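Local coordinates for glycerol kinase, putative (Plasmodium falciparum, PDB 2W40), which probably catalyses the ATP-dependent phosphorylation of glycerol to sn-glycerol 3-phosphate, the first step of glycerol breakdown, at residues Leu7-Ser12 with Lys77-Thr82; Ala162-Ile167 with Met213-Glu218; Thr182-Ala187 with Pro217-Asn222; Met193-Leu198 with Leu289-Cys294; Gly244-Gln249 with Ala449-Leu454. One frame throughout, in Å; residues are numbered along the deposited sequence.

Interactions 1 and 5 lie closest, with centres about 7 Å apart. They share the six-stranded mixed sheet of the N-terminal half, where strands 74-83 and 241-247 are neighbours. Interaction 5 adds helix 443-455, which belongs to the C-terminal half. Interactions 2 and 3 share Pro217 and Glu218, and their centres are about 11 Å apart. Interaction 3 touches both interaction 4 and interaction 5, each with its centre about 12 Å away. Along the chain, interaction 1 comes first, and the segments of interaction 4 alternate with those of interactions 2, 3 and 5. Interactions 4 and 5 each pair an N-terminal segment with a C-terminal one of this actin-like kinase, while interactions 1 to 3 stay within the N-terminal half.

Interaction 1. Residues Leu7-Ser12 with Lys77-Thr82; sequences LSIDQS and KCIGIT
Strands 3-11 and 74-83 run parallel here, in the central sheet of the N-terminal half of the actin-like kinase fold. Five backbone hydrogen bonds hold them. The straightest is from Ile9 N to Gly80 O, 2.8 Å and 174°. Thr82 N reaches Ile9 O at 2.8 Å, almost along the C=O axis, and Gln11 N closes the series on Thr82 O at 3.0 Å. The closely packed, buried apolar face carries Leu7, Ile9, Ile79 and Ile81. Leu7 CD2 lies alongside Ile79 CG1 at 4.1 Å, and Ile9 CD1 meets Ile79 CG2 at 3.9 Å. Helix 167-176 covers part of this face. On the other face Gly80 has no side chain, and Thr82 CG2 sits 3.9 Å from Asp10 CB. Helix 443-455 lies over this face. The loose end is at Lys77, which is partly exposed and sends NZ off to a salt bridge with Glu23. The hydroxyls bond outside the pair: Ser8 OG to Ser445 O, Thr82 OG1 to Ile246 O. The Asp10 side chain is about 7 Å from a bound glycerol at nearest atoms, consistent with a place near the active site.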
# COMPACT_ATOMS: atom_id res chain seq x y z
N LEU C 7 41.36 2.84 -11.63
CA LEU C 7 40.32 2.81 -10.54
C LEU C 7 39.17 3.72 -10.96
O LEU C 7 39.39 4.90 -11.24
CB LEU C 7 40.86 3.20 -9.17
CG LEU C 7 39.94 3.46 -7.99
CD1 LEU C 7 38.95 2.28 -7.80
CD2 LEU C 7 40.60 3.95 -6.72
N SER C 8 37.94 3.15 -11.00
CA SER C 8 36.75 3.96 -11.27
C SER C 8 35.90 3.93 -9.99
O SER C 8 35.52 2.80 -9.56
CB SER C 8 35.98 3.44 -12.50
OG SER C 8 34.80 4.20 -12.66
N ILE C 9 35.65 5.12 -9.37
CA ILE C 9 34.85 5.19 -8.16
C ILE C 9 33.45 5.66 -8.61
O ILE C 9 33.32 6.73 -9.26
CB ILE C 9 35.44 6.20 -7.16
CG1 ILE C 9 36.85 5.71 -6.70
CG2 ILE C 9 34.36 6.48 -6.06
CD1 ILE C 9 37.67 6.80 -6.04
N ASP C 10 32.40 4.90 -8.21
CA ASP C 10 31.00 5.33 -8.45
C ASP C 10 30.34 5.49 -7.06
O ASP C 10 30.06 4.54 -6.38
CB ASP C 10 30.30 4.29 -9.31
CG ASP C 10 28.85 4.51 -9.52
OD1 ASP C 10 28.33 5.58 -9.18
OD2 ASP C 10 28.19 3.54 -10.11
N GLN C 11 30.27 6.70 -6.59
CA GLN C 11 29.70 7.04 -5.33
C GLN C 11 28.20 7.26 -5.62
O GLN C 11 27.79 8.34 -6.06
CB GLN C 11 30.39 8.28 -4.71
CG GLN C 11 30.19 8.45 -3.21
CD GLN C 11 28.70 8.42 -2.82
OE1 GLN C 11 27.97 9.38 -3.03
NE2 GLN C 11 28.23 7.22 -2.42
N SER C 12 27.44 6.19 -5.49
CA SER C 12 26.06 6.15 -5.90
C SER C 12 25.13 6.51 -4.75
O SER C 12 25.55 6.76 -3.61
CB SER C 12 25.76 4.77 -6.54
OG SER C 12 24.55 4.79 -7.23
N LYS C 77 47.02 3.43 -12.77
CA LYS C 77 47.41 4.45 -13.73
C LYS C 77 46.75 5.80 -13.43
O LYS C 77 47.33 6.88 -13.61
CB LYS C 77 47.02 4.02 -15.13
CG LYS C 77 47.89 2.84 -15.67
CD LYS C 77 49.27 3.27 -15.77
CE LYS C 77 50.04 2.38 -16.73
NZ LYS C 77 49.55 2.52 -18.22
N CYS C 78 45.49 5.70 -13.01
CA CYS C 78 44.67 6.90 -12.79
C CYS C 78 43.40 6.51 -12.07
O CYS C 78 43.06 5.33 -11.95
CB CYS C 78 44.33 7.53 -14.11
SG CYS C 78 43.65 6.45 -15.29
N ILE C 79 42.65 7.56 -11.66
CA ILE C 79 41.38 7.43 -10.94
C ILE C 79 40.34 8.26 -11.68
O ILE C 79 40.61 9.42 -11.98
CB ILE C 79 41.50 7.86 -9.45
CG1 ILE C 79 42.51 6.99 -8.74
CG2 ILE C 79 40.13 7.95 -8.81
CD1 ILE C 79 42.97 7.63 -7.36
N GLY C 80 39.19 7.68 -11.99
CA GLY C 80 38.00 8.44 -12.45
C GLY C 80 36.91 8.39 -11.35
O GLY C 80 36.79 7.41 -10.61
N ILE C 81 36.21 9.52 -11.23
CA ILE C 81 35.20 9.71 -10.22
C ILE C 81 33.86 9.98 -10.89
O ILE C 81 33.75 10.83 -11.79
CB ILE C 81 35.57 10.87 -9.28
CG1 ILE C 81 36.77 10.42 -8.46
CG2 ILE C 81 34.36 11.26 -8.40
CD1 ILE C 81 37.33 11.39 -7.47
N THR C 82 32.82 9.25 -10.45
CA THR C 82 31.46 9.56 -10.82
C THR C 82 30.55 9.40 -9.65
O THR C 82 30.92 8.75 -8.67
CB THR C 82 31.04 8.71 -12.08
OG1 THR C 82 29.86 9.25 -12.62
CG2 THR C 82 30.92 7.22 -11.77

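Interaction 2. Residues Ala162-Ile167 with Met213-Glu218; sequences AVIGNI and MSVLPE. With EDO (1,2-ethanediol), chain B.
One backbone bond ties strand 162-166 to the turn at Met213-Leu216: Ile164 N donates to Val215 O at 3.1 Å and 169°, approaching from 30° above the carbonyl plane. The turn is a short 3-10 segment, closed by Leu216 N on Met213 O. Val215 carries most of the side-chain contact. Its CG1, anti to the carbonyl carbon, rests on Ala162 O at 3.2 Å. Its CG2 takes the crowded position between the backbone N and the carbonyl carbon, and so meets Ile164 CD1 at 3.7 Å, the two chains crossing obliquely. Further along, the Pro217 ring brings CD to 3.4 Å from Ile164 O. A molecule of 1,2-ethanediol, probably from the crystallisation liquor, sits beside this spot. Its O2 donates to Ile164 O at 2.8 Å, and its C2 lies 3.4 Å from Leu216 CD2. The opposite edge of the strand pairs with strand 88-92, through Val163 and Trp91 and through Gly165 and Ile89. Pro217 has no N-H to give Ile164 O, consistent with a single backbone bond here; in this crystal the diol hydroxyl donates to that carbonyl.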
# COMPACT_ATOMS: atom_id res chain seq x y z
N ALA C 162 33.50 28.47 3.98
CA ALA C 162 32.78 27.25 3.61
C ALA C 162 33.12 26.88 2.14
O ALA C 162 33.50 27.73 1.35
CB ALA C 162 31.25 27.41 3.75
N VAL C 163 32.92 25.60 1.82
CA VAL C 163 32.90 25.08 0.44
C VAL C 163 31.49 24.49 0.26
O VAL C 163 31.00 23.70 1.16
CB VAL C 163 34.00 24.01 0.25
CG1 VAL C 163 33.94 23.45 -1.18
CG2 VAL C 163 35.36 24.53 0.49
N ILE C 164 30.86 24.81 -0.90
CA ILE C 164 29.59 24.18 -1.27
C ILE C 164 29.96 23.20 -2.40
O ILE C 164 30.47 23.61 -3.44
CB ILE C 164 28.56 25.19 -1.84
CG1 ILE C 164 28.35 26.33 -0.80
CG2 ILE C 164 27.26 24.52 -2.23
CD1 ILE C 164 27.34 27.36 -1.28
N GLY C 165 29.66 21.95 -2.20
CA GLY C 165 30.01 20.95 -3.20
C GLY C 165 29.05 19.80 -3.40
O GLY C 165 28.41 19.33 -2.45
N ASN C 166 28.99 19.35 -4.64
CA ASN C 166 28.39 18.09 -4.89
C ASN C 166 29.30 16.91 -4.45
O ASN C 166 30.39 17.12 -4.02
CB ASN C 166 27.98 17.96 -6.32
CG ASN C 166 26.85 18.96 -6.79
OD1 ASN C 166 27.01 19.56 -7.88
ND2 ASN C 166 25.76 19.14 -6.02
N ILE C 167 28.87 15.67 -4.63
CA ILE C 167 29.59 14.54 -4.07
C ILE C 167 30.99 14.39 -4.74
O ILE C 167 31.95 14.05 -4.12
CB ILE C 167 28.77 13.25 -4.20
CG1 ILE C 167 27.57 13.27 -3.24
CG2 ILE C 167 29.64 11.95 -4.07
CD1 ILE C 167 27.97 12.99 -1.80
N MET C 213 30.85 34.09 -4.03
CA MET C 213 30.96 33.04 -5.02
C MET C 213 32.26 32.24 -4.92
O MET C 213 32.48 31.24 -5.59
CB MET C 213 30.70 33.61 -6.44
CG MET C 213 29.25 33.89 -6.67
SD MET C 213 28.98 34.76 -8.18
CE MET C 213 29.01 33.40 -9.42
N SER C 214 33.19 32.72 -4.08
CA SER C 214 34.41 32.00 -3.84
C SER C 214 34.28 30.65 -3.20
O SER C 214 35.23 29.88 -3.22
CB SER C 214 35.38 32.87 -3.06
OG SER C 214 35.24 32.87 -1.71
N VAL C 215 33.13 30.38 -2.59
CA VAL C 215 32.83 29.10 -1.97
C VAL C 215 32.54 28.01 -2.96
O VAL C 215 32.45 26.87 -2.59
CB VAL C 215 31.68 29.22 -0.95
CG1 VAL C 215 32.03 30.33 0.12
CG2 VAL C 215 30.34 29.44 -1.66
N LEU C 216 32.33 28.39 -4.24
CA LEU C 216 32.06 27.46 -5.33
C LEU C 216 33.36 26.97 -5.95
O LEU C 216 34.27 27.75 -6.19
CB LEU C 216 31.10 28.06 -6.32
CG LEU C 216 29.72 28.45 -5.79
CD1 LEU C 216 29.06 29.44 -6.81
CD2 LEU C 216 28.87 27.25 -5.60
N PRO C 217 33.42 25.68 -6.23
CA PRO C 217 34.63 25.12 -6.84
C PRO C 217 34.78 25.46 -8.30
O PRO C 217 33.79 25.67 -8.98
CB PRO C 217 34.41 23.59 -6.62
CG PRO C 217 32.88 23.42 -6.76
CD PRO C 217 32.37 24.68 -6.00
N GLU C 218 36.01 25.40 -8.77
CA GLU C 218 36.30 25.66 -10.17
C GLU C 218 35.66 24.59 -11.06
O GLU C 218 35.86 23.41 -10.76
CB GLU C 218 37.81 25.65 -10.44
CG GLU C 218 38.16 25.98 -11.90
CD GLU C 218 39.67 25.86 -12.17
OE1 GLU C 218 40.47 25.91 -11.18
OE2 GLU C 218 40.03 25.76 -13.37
C1 EDO B . 27.11 22.85 -5.90
O1 EDO B . 27.08 22.15 -4.66
C2 EDO B . 28.15 23.95 -5.96
O2 EDO B . 29.48 23.40 -6.02

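Interaction 3. Residues Thr182-Ala187 with Pro217-Asn222; sequences TDVTNA and PEIKSN
Asp183 is the N-cap of the short helix 184-187, at the end of a two-stranded parallel sheet. Its carboxylate holds two strong bonds. OD2 uses its syn lone pair for Thr185 OG1, at a very short 2.5 Å; Thr185 OG1 also bonds Gly247 N. OD1 receives Asn186 ND2 at 2.8 Å and 169°, with the oxygen nearly in the amide plane. A longer bond brings Asn186 N to OD2, 3.3 Å, from above the carboxylate plane. Asp183 CG stands in the crowded position between N and C, chi1 75°, which turns the carboxylate back over the helix start. So many donors would tend to keep it ionised. Asn222 ND2 adds a weak bond to OD2, but it also bonds Cys245 O, and Asn222 OD1 takes Lys296 N. Between the strands, Thr182 N donates to Glu218 O at 2.9 Å, and Lys220 N to Thr182 O at 2.9 Å. Val184 N follows on Lys220 O. Beyond lies apolar packing around Ile219. Its CG2 meets Val184 CG1 at 3.6 Å, the side chains crossing nearly perpendicular. Its CD1 lies 3.8 Å from Ala187 CB, and its CG1 runs alongside Thr182, 3.8 Å from CG2.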
# COMPACT_ATOMS: atom_id res chain seq x y z
N THR C 182 34.90 20.93 -9.50
CA THR C 182 33.78 20.19 -10.06
C THR C 182 34.01 20.06 -11.57
O THR C 182 35.03 20.46 -12.09
CB THR C 182 32.37 20.83 -9.76
OG1 THR C 182 31.34 19.87 -10.03
CG2 THR C 182 32.17 22.17 -10.48
N ASP C 183 33.07 19.41 -12.18
CA ASP C 183 33.06 19.25 -13.65
C ASP C 183 31.79 19.81 -14.23
O ASP C 183 30.78 20.03 -13.52
CB ASP C 183 33.26 17.81 -14.05
CG ASP C 183 32.03 17.00 -13.82
OD1 ASP C 183 31.88 16.47 -12.69
OD2 ASP C 183 31.15 16.96 -14.70
N VAL C 184 31.84 20.14 -15.51
CA VAL C 184 30.69 20.80 -16.15
C VAL C 184 29.35 20.04 -16.06
O VAL C 184 28.27 20.64 -15.99
CB VAL C 184 30.97 21.02 -17.66
CG1 VAL C 184 32.02 22.07 -17.97
CG2 VAL C 184 31.31 19.72 -18.35
N THR C 185 29.37 18.72 -16.03
CA THR C 185 28.13 17.94 -15.87
C THR C 185 27.49 18.08 -14.47
O THR C 185 26.30 18.41 -14.37
CB THR C 185 28.25 16.47 -16.28
OG1 THR C 185 29.08 15.73 -15.35
CG2 THR C 185 28.80 16.39 -17.73
N ASN C 186 28.32 17.96 -13.41
CA ASN C 186 27.83 18.17 -12.07
C ASN C 186 27.43 19.62 -11.81
O ASN C 186 26.39 19.85 -11.18
CB ASN C 186 28.87 17.71 -11.05
CG ASN C 186 28.77 16.18 -10.76
OD1 ASN C 186 27.77 15.73 -10.19
ND2 ASN C 186 29.79 15.44 -11.09
N ALA C 187 28.21 20.56 -12.34
CA ALA C 187 27.87 21.98 -12.17
C ALA C 187 26.50 22.28 -12.79
O ALA C 187 25.77 23.18 -12.31
CB ALA C 187 28.92 22.94 -12.71
N PRO C 217 33.42 25.68 -6.23
CA PRO C 217 34.63 25.12 -6.84
C PRO C 217 34.78 25.46 -8.30
O PRO C 217 33.79 25.67 -8.98
CB PRO C 217 34.41 23.59 -6.62
CG PRO C 217 32.88 23.42 -6.76
CD PRO C 217 32.37 24.68 -6.00
N GLU C 218 36.01 25.40 -8.77
CA GLU C 218 36.30 25.66 -10.17
C GLU C 218 35.66 24.59 -11.06
O GLU C 218 35.86 23.41 -10.76
CB GLU C 218 37.81 25.65 -10.44
CG GLU C 218 38.16 25.98 -11.90
CD GLU C 218 39.67 25.86 -12.17
OE1 GLU C 218 40.47 25.91 -11.18
OE2 GLU C 218 40.03 25.76 -13.37
N ILE C 219 35.04 25.01 -12.14
CA ILE C 219 34.36 24.09 -13.10
C ILE C 219 35.40 23.62 -14.17
O ILE C 219 36.03 24.44 -14.85
CB ILE C 219 33.15 24.75 -13.81
CG1 ILE C 219 32.11 25.22 -12.76
CG2 ILE C 219 32.46 23.79 -14.85
CD1 ILE C 219 31.04 26.06 -13.35
N LYS C 220 35.62 22.31 -14.18
CA LYS C 220 36.61 21.69 -15.04
C LYS C 220 35.94 20.91 -16.16
O LYS C 220 34.80 20.55 -16.09
CB LYS C 220 37.45 20.69 -14.25
CG LYS C 220 38.23 21.32 -13.05
CD LYS C 220 39.54 21.71 -13.35
CE LYS C 220 40.54 20.63 -13.01
NZ LYS C 220 41.85 21.09 -13.60
N SER C 221 36.71 20.59 -17.18
CA SER C 221 36.24 19.64 -18.21
C SER C 221 36.29 18.22 -17.60
O SER C 221 36.82 17.98 -16.48
CB SER C 221 37.11 19.76 -19.50
OG SER C 221 38.43 19.29 -19.22
N ASN C 222 35.67 17.27 -18.27
CA ASN C 222 35.55 15.93 -17.74
C ASN C 222 36.86 15.10 -17.68
O ASN C 222 37.00 14.24 -16.83
CB ASN C 222 34.48 15.11 -18.49
CG ASN C 222 33.07 15.69 -18.34
OD1 ASN C 222 32.42 16.12 -19.29
ND2 ASN C 222 32.63 15.75 -17.10

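Interaction 4. Residues Met193-Leu198 with Leu289-Cys294; sequences MDINTL and LITTIC. With EDO (1,2-ethanediol), chain D.
This contact joins the loop between helices 184-187 and 202-207, in the N-terminal half, to strand 290-295, an outermost strand of the seven-stranded sheet of the C-terminal half. It is held by van der Waals packing, with no hydrogen bond between the segments. Ile293 is the centre, and three side chains gather on it. Leu198 CD2 presses on Ile293 CD1 at 3.5 Å, closer than ordinary methyl packing. Ile195 CD1 lies 4.0 Å from Ile293 CD1, the two side chains overlapping head to tail. Met193 crosses Ile293 nearly perpendicular, and its CE, bent over at chi3, stands 4.1 Å from Ile293 CG1. Ile195 CG1 is anti to the backbone N, chi1 -163°, and lies 4.2 Å from Thr291 CG2. Tyr305 of strand 304-311 also touches Leu198 and Ile293. The hydroxyls bond to other residues: Thr291 OG1 to Val283 O, Thr292 OG1 to Ser188 OG. Within the loop Asp194 OD1 accepts Asn196 N at 2.9 Å on its anti lone pair and Thr197 N from above the carboxylate plane, and Leu198 N bonds Asp194 O. The result is an Asx turn and Asx motif in an N-terminal loop packed on an edge strand of the C-terminal sheet.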
# COMPACT_ATOMS: atom_id res chain seq x y z
N MET C 193 24.67 27.28 -12.52
CA MET C 193 25.55 27.47 -13.64
C MET C 193 24.74 27.99 -14.84
O MET C 193 23.65 27.49 -15.09
CB MET C 193 26.17 26.14 -14.02
CG MET C 193 27.32 26.29 -15.01
SD MET C 193 27.92 24.72 -15.70
CE MET C 193 26.66 24.39 -16.98
N ASP C 194 25.35 28.87 -15.63
CA ASP C 194 24.85 29.33 -16.92
C ASP C 194 25.09 28.17 -17.92
O ASP C 194 26.25 27.77 -18.15
CB ASP C 194 25.57 30.56 -17.36
CG ASP C 194 24.97 31.13 -18.69
OD1 ASP C 194 24.73 30.38 -19.66
OD2 ASP C 194 24.80 32.40 -18.77
N ILE C 195 23.99 27.57 -18.38
CA ILE C 195 24.08 26.36 -19.25
C ILE C 195 24.79 26.57 -20.60
O ILE C 195 25.28 25.62 -21.20
CB ILE C 195 22.65 25.80 -19.48
CG1 ILE C 195 22.63 24.34 -20.00
CG2 ILE C 195 21.79 26.60 -20.40
CD1 ILE C 195 23.34 23.37 -19.13
N ASN C 196 24.78 27.83 -21.09
CA ASN C 196 25.44 28.23 -22.34
C ASN C 196 26.91 28.63 -22.13
O ASN C 196 27.77 28.23 -22.90
CB ASN C 196 24.68 29.35 -23.03
CG ASN C 196 23.43 28.88 -23.64
OD1 ASN C 196 23.48 28.16 -24.66
ND2 ASN C 196 22.30 29.17 -23.01
N THR C 197 27.22 29.38 -21.07
CA THR C 197 28.57 29.86 -20.88
C THR C 197 29.47 28.93 -20.01
O THR C 197 30.71 29.12 -19.94
CB THR C 197 28.61 31.22 -20.27
OG1 THR C 197 28.21 31.09 -18.89
CG2 THR C 197 27.73 32.21 -20.99
N LEU C 198 28.83 27.99 -19.27
CA LEU C 198 29.53 27.06 -18.46
C LEU C 198 30.23 27.70 -17.29
O LEU C 198 31.24 27.18 -16.77
CB LEU C 198 30.49 26.19 -19.24
CG LEU C 198 29.88 25.45 -20.46
CD1 LEU C 198 30.93 24.56 -21.16
CD2 LEU C 198 28.62 24.73 -20.23
N LEU C 289 11.26 18.14 -19.93
CA LEU C 289 12.57 17.55 -19.87
C LEU C 289 13.59 18.64 -19.49
O LEU C 289 13.39 19.85 -19.66
CB LEU C 289 12.86 16.93 -21.25
CG LEU C 289 11.89 15.80 -21.73
CD1 LEU C 289 12.33 15.14 -23.01
CD2 LEU C 289 11.77 14.64 -20.66
N ILE C 290 14.68 18.22 -18.90
CA ILE C 290 15.74 19.15 -18.45
C ILE C 290 16.88 19.21 -19.49
O ILE C 290 17.30 18.18 -20.00
CB ILE C 290 16.32 18.64 -17.11
CG1 ILE C 290 15.31 18.79 -15.93
CG2 ILE C 290 17.71 19.34 -16.77
CD1 ILE C 290 15.80 18.33 -14.65
N THR C 291 17.33 20.40 -19.80
CA THR C 291 18.52 20.63 -20.66
C THR C 291 19.78 20.51 -19.81
O THR C 291 19.85 21.23 -18.80
CB THR C 291 18.49 22.04 -21.27
OG1 THR C 291 17.27 22.19 -21.90
CG2 THR C 291 19.65 22.30 -22.23
N THR C 292 20.68 19.60 -20.13
CA THR C 292 21.87 19.40 -19.34
C THR C 292 23.11 19.24 -20.26
O THR C 292 22.99 19.24 -21.49
CB THR C 292 21.67 18.19 -18.38
OG1 THR C 292 22.70 18.18 -17.41
CG2 THR C 292 21.67 16.83 -19.23
N ILE C 293 24.26 19.25 -19.65
CA ILE C 293 25.50 19.03 -20.36
C ILE C 293 25.68 17.49 -20.46
O ILE C 293 25.53 16.79 -19.42
CB ILE C 293 26.74 19.57 -19.65
CG1 ILE C 293 26.70 21.08 -19.43
CG2 ILE C 293 27.99 19.10 -20.39
CD1 ILE C 293 26.71 21.85 -20.64
N CYS C 294 25.88 16.93 -21.66
CA CYS C 294 26.22 15.53 -21.77
C CYS C 294 27.68 15.25 -21.39
O CYS C 294 27.96 14.40 -20.49
CB CYS C 294 25.91 15.03 -23.17
SG CYS C 294 25.63 13.23 -23.27
C1 EDO D . 12.19 22.14 -17.94
O1 EDO D . 11.41 21.66 -19.06
C2 EDO D . 11.95 21.34 -16.69
O2 EDO D . 12.68 21.83 -15.65

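Interaction 5. Residues Gly244-Gln249 with Ala449-Leu454; sequences GCIGDQ and AVLAGL
Ile246 O, at the end of strand 241-247, is held by one hydrogen bond, from Thr82 OG1 of the neighbouring strand. The backbone of Gly244 and Ile246 also pairs with Ile81 of that strand. Just beyond, Gly247 is the N-cap of helix 248-255, whose first residues, Asp248 and Gln249, hydrogen-bond a bound glycerol. Across the strand lies helix 443-455. The axes of the two short segments come within 6.9 Å and run at 151°, roughly antiparallel. In the actin-like fold of these kinases, this sets a helix of the C-terminal half against the central sheet of the N-terminal half. No hydrogen bond joins the two segments. Gly244 has no side chain, and the helix backbone comes in close, with the CA atoms of Gly244 and Ala452 4.1 Å apart. The place that a CB on Gly244 would take lies almost on Ala452 N and against Leu451 CB. Ala452 CB stands 4.0 Å from Gly244 N. The main apolar contact is one methyl of Leu451. Its CD1 lies 3.4 Å from Ile246 CG2, a close methyl contact. The same Leu451 CD1 is 3.8 Å from Ile246 CD1. Ile246 CG1 is anti to the backbone N, chi1 -171°, and CG2 takes the crowded position between N and C. Both branches can then close on the methyl, and the two side chains cross nearly perpendicular. Ile254 of helix 248-255 touches both Ile246 and Leu451.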
# COMPACT_ATOMS: atom_id res chain seq x y z
N GLY C 244 39.63 11.90 -14.31
CA GLY C 244 38.33 12.05 -14.90
C GLY C 244 37.27 12.21 -13.86
O GLY C 244 37.37 11.65 -12.80
N CYS C 245 36.27 13.02 -14.17
CA CYS C 245 35.16 13.28 -13.29
C CYS C 245 33.95 13.67 -14.03
O CYS C 245 34.00 14.53 -14.89
CB CYS C 245 35.55 14.42 -12.41
SG CYS C 245 34.38 14.80 -11.01
N ILE C 246 32.83 13.04 -13.72
CA ILE C 246 31.56 13.24 -14.45
C ILE C 246 30.39 12.79 -13.55
O ILE C 246 30.57 11.84 -12.77
CB ILE C 246 31.61 12.47 -15.82
CG1 ILE C 246 30.43 12.81 -16.67
CG2 ILE C 246 31.76 10.93 -15.53
CD1 ILE C 246 30.62 12.53 -18.20
N GLY C 247 29.23 13.43 -13.70
CA GLY C 247 28.00 13.00 -13.08
C GLY C 247 27.59 11.58 -13.58
O GLY C 247 27.89 11.19 -14.70
N ASP C 248 27.02 10.77 -12.67
CA ASP C 248 26.74 9.38 -12.95
C ASP C 248 25.96 9.12 -14.20
O ASP C 248 26.39 8.24 -15.02
CB ASP C 248 26.29 8.56 -11.74
CG ASP C 248 24.94 9.02 -11.10
OD1 ASP C 248 24.29 9.93 -11.62
OD2 ASP C 248 24.58 8.43 -10.03
N GLN C 249 24.88 9.88 -14.41
CA GLN C 249 23.99 9.52 -15.57
C GLN C 249 24.72 9.91 -16.90
O GLN C 249 24.54 9.26 -17.94
CB GLN C 249 22.65 10.13 -15.42
CG GLN C 249 21.88 9.61 -14.19
CD GLN C 249 21.95 8.08 -14.05
OE1 GLN C 249 21.70 7.40 -15.09
NE2 GLN C 249 22.38 7.55 -12.89
N ALA C 449 36.02 5.34 -16.13
CA ALA C 449 37.32 4.71 -16.43
C ALA C 449 37.75 5.17 -17.79
O ALA C 449 38.91 5.41 -18.01
CB ALA C 449 37.13 3.20 -16.36
N VAL C 450 36.80 5.31 -18.72
CA VAL C 450 37.10 5.83 -20.07
C VAL C 450 37.70 7.26 -19.99
O VAL C 450 38.76 7.54 -20.62
CB VAL C 450 35.89 5.72 -21.09
CG1 VAL C 450 36.15 6.55 -22.40
CG2 VAL C 450 35.55 4.20 -21.34
N LEU C 451 37.02 8.14 -19.26
CA LEU C 451 37.49 9.49 -19.22
C LEU C 451 38.89 9.55 -18.56
O LEU C 451 39.77 10.23 -19.05
CB LEU C 451 36.47 10.41 -18.47
CG LEU C 451 35.11 10.68 -19.04
CD1 LEU C 451 34.23 11.26 -17.87
CD2 LEU C 451 35.22 11.58 -20.22
N ALA C 452 39.08 8.86 -17.43
CA ALA C 452 40.31 8.89 -16.69
C ALA C 452 41.49 8.37 -17.59
O ALA C 452 42.57 9.00 -17.71
CB ALA C 452 40.18 8.11 -15.42
N GLY C 453 41.26 7.22 -18.23
CA GLY C 453 42.23 6.67 -19.15
C GLY C 453 42.59 7.51 -20.31
O GLY C 453 43.73 7.59 -20.73
N LEU C 454 41.61 8.11 -20.92
CA LEU C 454 41.84 9.01 -22.07
C LEU C 454 42.72 10.19 -21.65
O LEU C 454 43.65 10.55 -22.36
CB LEU C 454 40.57 9.50 -22.64
CG LEU C 454 39.82 8.49 -23.57
CD1 LEU C 454 38.40 9.02 -23.92
CD2 LEU C 454 40.59 8.03 -24.87